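Local coordinates for methyl-coenzyme M reductase subunit beta (Methanosarcina barkeri, PDB 1E6Y), which serves as the beta subunit of the nickel enzyme that releases methane from methyl-coenzyme M, with coenzyme B as reductant, in the last step of methanogenesis, at residues E[35-47]-E[105-117]. Residues are numbered along the deposited sequence; the frame is centred on the assembly and turned at random.
Sequences IMDTKRSVAVNLA and GKSLLIQSPKSRI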
# COMPACT_ATOMS: atom_id res chain seq x y z
N ILE E 35 -20.46 -20.90 5.21
CA ILE E 35 -19.42 -19.94 5.58
C ILE E 35 -18.26 -20.63 6.30
O ILE E 35 -17.10 -20.44 5.94
CB ILE E 35 -20.00 -18.82 6.48
CG1 ILE E 35 -20.97 -17.96 5.66
CG2 ILE E 35 -18.88 -17.95 7.05
CD1 ILE E 35 -21.88 -17.09 6.51
N MET E 36 -18.58 -21.48 7.27
CA MET E 36 -17.56 -22.23 8.01
C MET E 36 -16.72 -23.11 7.09
O MET E 36 -15.50 -23.13 7.20
CB MET E 36 -18.22 -23.08 9.10
CG MET E 36 -17.25 -24.01 9.82
SD MET E 36 -15.87 -23.16 10.63
CE MET E 36 -16.71 -22.45 12.05
N ASP E 37 -17.38 -23.84 6.19
CA ASP E 37 -16.67 -24.71 5.25
C ASP E 37 -15.82 -23.91 4.27
O ASP E 37 -14.73 -24.34 3.90
CB ASP E 37 -17.66 -25.58 4.48
CG ASP E 37 -18.21 -26.72 5.33
OD1 ASP E 37 -17.78 -26.88 6.49
OD2 ASP E 37 -19.10 -27.45 4.83
N THR E 38 -16.31 -22.73 3.88
CA THR E 38 -15.55 -21.83 3.03
C THR E 38 -14.33 -21.29 3.76
O THR E 38 -13.23 -21.24 3.21
CB THR E 38 -16.43 -20.65 2.57
OG1 THR E 38 -17.56 -21.16 1.84
CG2 THR E 38 -15.64 -19.71 1.66
N LYS E 39 -14.51 -20.95 5.04
CA LYS E 39 -13.41 -20.45 5.85
C LYS E 39 -12.34 -21.51 6.11
O LYS E 39 -11.15 -21.23 6.01
CB LYS E 39 -13.93 -19.91 7.19
CG LYS E 39 -14.73 -18.62 7.08
CD LYS E 39 -15.27 -18.19 8.43
CE LYS E 39 -14.16 -17.72 9.35
NZ LYS E 39 -14.71 -17.21 10.64
N ARG E 40 -12.77 -22.74 6.39
CA ARG E 40 -11.82 -23.74 6.91
C ARG E 40 -11.20 -24.61 5.85
O ARG E 40 -10.36 -25.47 6.16
CB ARG E 40 -12.56 -24.61 7.95
CG ARG E 40 -13.47 -25.67 7.32
CD ARG E 40 -14.37 -26.30 8.37
NE ARG E 40 -15.25 -27.33 7.87
CZ ARG E 40 -15.12 -28.65 7.92
NH1 ARG E 40 -14.06 -29.23 8.48
NH2 ARG E 40 -16.06 -29.45 7.40
N SER E 41 -11.54 -24.38 4.59
CA SER E 41 -11.11 -25.28 3.51
C SER E 41 -10.18 -24.63 2.49
O SER E 41 -10.37 -23.49 2.09
CB SER E 41 -12.31 -25.86 2.78
OG SER E 41 -13.20 -26.51 3.68
N VAL E 42 -9.17 -25.39 2.06
CA VAL E 42 -8.32 -24.99 0.94
C VAL E 42 -8.06 -26.15 -0.02
O VAL E 42 -8.26 -27.31 0.33
CB VAL E 42 -6.94 -24.44 1.41
CG1 VAL E 42 -7.13 -23.19 2.25
CG2 VAL E 42 -6.16 -25.51 2.19
N ALA E 43 -7.66 -25.81 -1.24
CA ALA E 43 -7.22 -26.79 -2.22
C ALA E 43 -5.71 -26.74 -2.34
O ALA E 43 -5.11 -25.66 -2.24
CB ALA E 43 -7.86 -26.49 -3.58
N VAL E 44 -5.09 -27.90 -2.50
CA VAL E 44 -3.65 -27.97 -2.73
C VAL E 44 -3.39 -28.72 -4.03
O VAL E 44 -3.96 -29.78 -4.27
CB VAL E 44 -2.93 -28.70 -1.57
CG1 VAL E 44 -1.44 -28.85 -1.88
CG2 VAL E 44 -3.11 -27.92 -0.28
N ASN E 45 -2.58 -28.12 -4.89
CA ASN E 45 -2.25 -28.71 -6.18
C ASN E 45 -0.99 -29.57 -6.05
O ASN E 45 0.13 -29.07 -6.13
CB ASN E 45 -2.05 -27.60 -7.22
CG ASN E 45 -1.95 -28.13 -8.63
OD1 ASN E 45 -1.79 -29.34 -8.85
ND2 ASN E 45 -2.02 -27.24 -9.61
N LEU E 46 -1.19 -30.87 -5.85
CA LEU E 46 -0.09 -31.81 -5.67
C LEU E 46 0.74 -31.96 -6.93
O LEU E 46 1.97 -32.06 -6.87
CB LEU E 46 -0.63 -33.18 -5.25
CG LEU E 46 -1.35 -33.26 -3.91
CD1 LEU E 46 -1.71 -34.71 -3.62
CD2 LEU E 46 -0.47 -32.70 -2.80
N ALA E 47 0.07 -31.99 -8.08
CA ALA E 47 0.75 -32.01 -9.37
C ALA E 47 1.63 -30.76 -9.52
O ALA E 47 2.77 -30.85 -9.96
CB ALA E 47 -0.26 -32.10 -10.51
N GLY E 105 -5.41 -37.89 -7.62
CA GLY E 105 -4.23 -37.59 -6.83
C GLY E 105 -3.49 -36.34 -7.26
O GLY E 105 -2.41 -36.05 -6.74
N LYS E 106 -4.07 -35.58 -8.19
CA LYS E 106 -3.45 -34.35 -8.66
C LYS E 106 -3.68 -33.18 -7.70
O LYS E 106 -2.93 -32.21 -7.72
CB LYS E 106 -3.96 -33.99 -10.05
CG LYS E 106 -3.32 -34.82 -11.15
CD LYS E 106 -3.90 -34.46 -12.51
CE LYS E 106 -3.08 -35.07 -13.64
NZ LYS E 106 -1.69 -34.51 -13.68
N SER E 107 -4.67 -33.30 -6.83
CA SER E 107 -4.95 -32.26 -5.84
C SER E 107 -5.63 -32.81 -4.59
O SER E 107 -6.12 -33.94 -4.58
CB SER E 107 -5.81 -31.16 -6.46
OG SER E 107 -7.10 -31.64 -6.80
N LEU E 108 -5.61 -32.01 -3.52
CA LEU E 108 -6.27 -32.37 -2.27
C LEU E 108 -7.28 -31.30 -1.86
O LEU E 108 -7.06 -30.11 -2.07
CB LEU E 108 -5.25 -32.51 -1.13
CG LEU E 108 -4.16 -33.58 -1.21
CD1 LEU E 108 -3.23 -33.43 -0.01
CD2 LEU E 108 -4.78 -34.97 -1.24
N LEU E 109 -8.38 -31.74 -1.26
CA LEU E 109 -9.21 -30.87 -0.43
C LEU E 109 -8.74 -31.00 1.01
O LEU E 109 -8.67 -32.11 1.54
CB LEU E 109 -10.69 -31.28 -0.54
CG LEU E 109 -11.68 -30.62 0.43
CD1 LEU E 109 -11.80 -29.13 0.14
CD2 LEU E 109 -13.04 -31.30 0.30
N ILE E 110 -8.33 -29.89 1.61
CA ILE E 110 -7.97 -29.88 3.02
C ILE E 110 -8.94 -29.01 3.79
O ILE E 110 -8.95 -27.79 3.64
CB ILE E 110 -6.53 -29.35 3.24
CG1 ILE E 110 -5.53 -30.16 2.42
CG2 ILE E 110 -6.17 -29.43 4.73
CD1 ILE E 110 -4.10 -29.68 2.56
N GLN E 111 -9.82 -29.66 4.55
CA GLN E 111 -10.74 -28.95 5.43
C GLN E 111 -10.25 -29.06 6.86
O GLN E 111 -10.20 -30.15 7.43
CB GLN E 111 -12.15 -29.53 5.31
CG GLN E 111 -12.62 -29.68 3.87
CD GLN E 111 -14.11 -29.94 3.77
OE1 GLN E 111 -14.57 -31.07 3.94
NE2 GLN E 111 -14.87 -28.89 3.49
N SER E 112 -9.77 -27.94 7.40
CA SER E 112 -9.38 -27.86 8.80
C SER E 112 -10.60 -28.12 9.68
O SER E 112 -11.73 -27.83 9.28
CB SER E 112 -8.82 -26.47 9.12
OG SER E 112 -7.49 -26.34 8.66
N PRO E 113 -10.39 -28.66 10.89
CA PRO E 113 -11.47 -28.74 11.87
C PRO E 113 -12.00 -27.35 12.23
O PRO E 113 -11.24 -26.38 12.21
CB PRO E 113 -10.82 -29.42 13.07
CG PRO E 113 -9.37 -29.07 12.95
CD PRO E 113 -9.09 -29.07 11.47
N LYS E 114 -13.28 -27.27 12.55
CA LYS E 114 -13.91 -26.01 12.95
C LYS E 114 -13.17 -25.31 14.08
O LYS E 114 -13.15 -24.09 14.16
CB LYS E 114 -15.37 -26.23 13.35
CG LYS E 114 -16.31 -26.32 12.17
CD LYS E 114 -17.70 -26.77 12.57
CE LYS E 114 -18.63 -26.73 11.36
NZ LYS E 114 -19.91 -27.48 11.55
N SER E 115 -12.50 -26.11 14.92
CA SER E 115 -11.75 -25.58 16.05
C SER E 115 -10.68 -24.56 15.66
O SER E 115 -10.40 -23.63 16.41
CB SER E 115 -11.12 -26.72 16.85
OG SER E 115 -10.24 -27.49 16.05
N ARG E 116 -10.07 -24.74 14.48
CA ARG E 116 -9.05 -23.78 14.03
C ARG E 116 -9.67 -22.44 13.65
O ARG E 116 -9.06 -21.40 13.90
CB ARG E 116 -8.22 -24.35 12.88
CG ARG E 116 -7.43 -25.59 13.25
CD ARG E 116 -6.43 -25.97 12.17
NE ARG E 116 -5.61 -27.14 12.50
CZ ARG E 116 -4.57 -27.12 13.34
NH1 ARG E 116 -3.92 -28.27 13.53
NH2 ARG E 116 -4.17 -26.03 13.96
N ILE E 117 -10.90 -22.47 13.13
CA ILE E 117 -11.63 -21.26 12.81
C ILE E 117 -12.18 -20.61 14.09
O ILE E 117 -12.13 -19.39 14.25
CB ILE E 117 -12.78 -21.57 11.82
CG1 ILE E 117 -12.20 -22.01 10.48
CG2 ILE E 117 -13.69 -20.35 11.65
CD1 ILE E 117 -11.20 -21.03 9.87
O HOH W 1 -17.62 -29.17 3.30
O HOH W 2 -19.97 -26.85 8.51
O HOH W 3 -12.56 -17.20 12.56
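Strands 41-45 and 107-111 run antiparallel as the central pair of a four-stranded sheet, their axes 4.7 Å apart, with Val42 opposite Ile110 and Val44 opposite Leu108 as hydrogen-bonded pairs. The ladder runs on past the strand into the turn, where Ser112 N donates to Arg40 O. At the far end Ala47 N, in the first turn of helix 46-55, donates to Lys106 O.

Val42, Val44, Leu108 and Ile110 share one face, toward helices 78-89 and 125-141; there Val44 CG2 presses on Ile110 CD1 at 3.5 Å, and Leu46 CD1 adds to the layer against Leu108 CG. On the other face, under helix 405-416, Gln111 NE2 donates to Ser41 OG (2.9 Å), which itself donates back to Asp37 O of the preceding helix.

Arg40 links the turn to this helix. Its CG sits between backbone N and carbonyl carbon (chi1 78°), and from there the chain runs extended past Ser112 O, which NH1 meets at 2.8 Å from above the carbonyl plane. NE and NH2 both grip Asp37 OD1, 2.9 Å from NE, in the guanidinium plane but out of the carboxylate's; Gln111 CB lies over one guanidinium face. A methionine in place of Arg40 would probably leave Asp37 without its charged mate and Ser112 O without this donor.

Beyond, Ile117 wedges its CG1 against Arg40 CB (3.6 Å) and its CB against Met36 SD, while the stem of Lys114 lies tight on Met36 CG. Lys39 NZ passes Ile117 CG2 to reach Gly120 of the second beta subunit.

With Asp96 O as a second acceptor for NH1, the guanidinium is held along two sides; the ion pair with Asp37 probably fixes its rotation, so that NH1 can tie the turn at Ser112 to the helix.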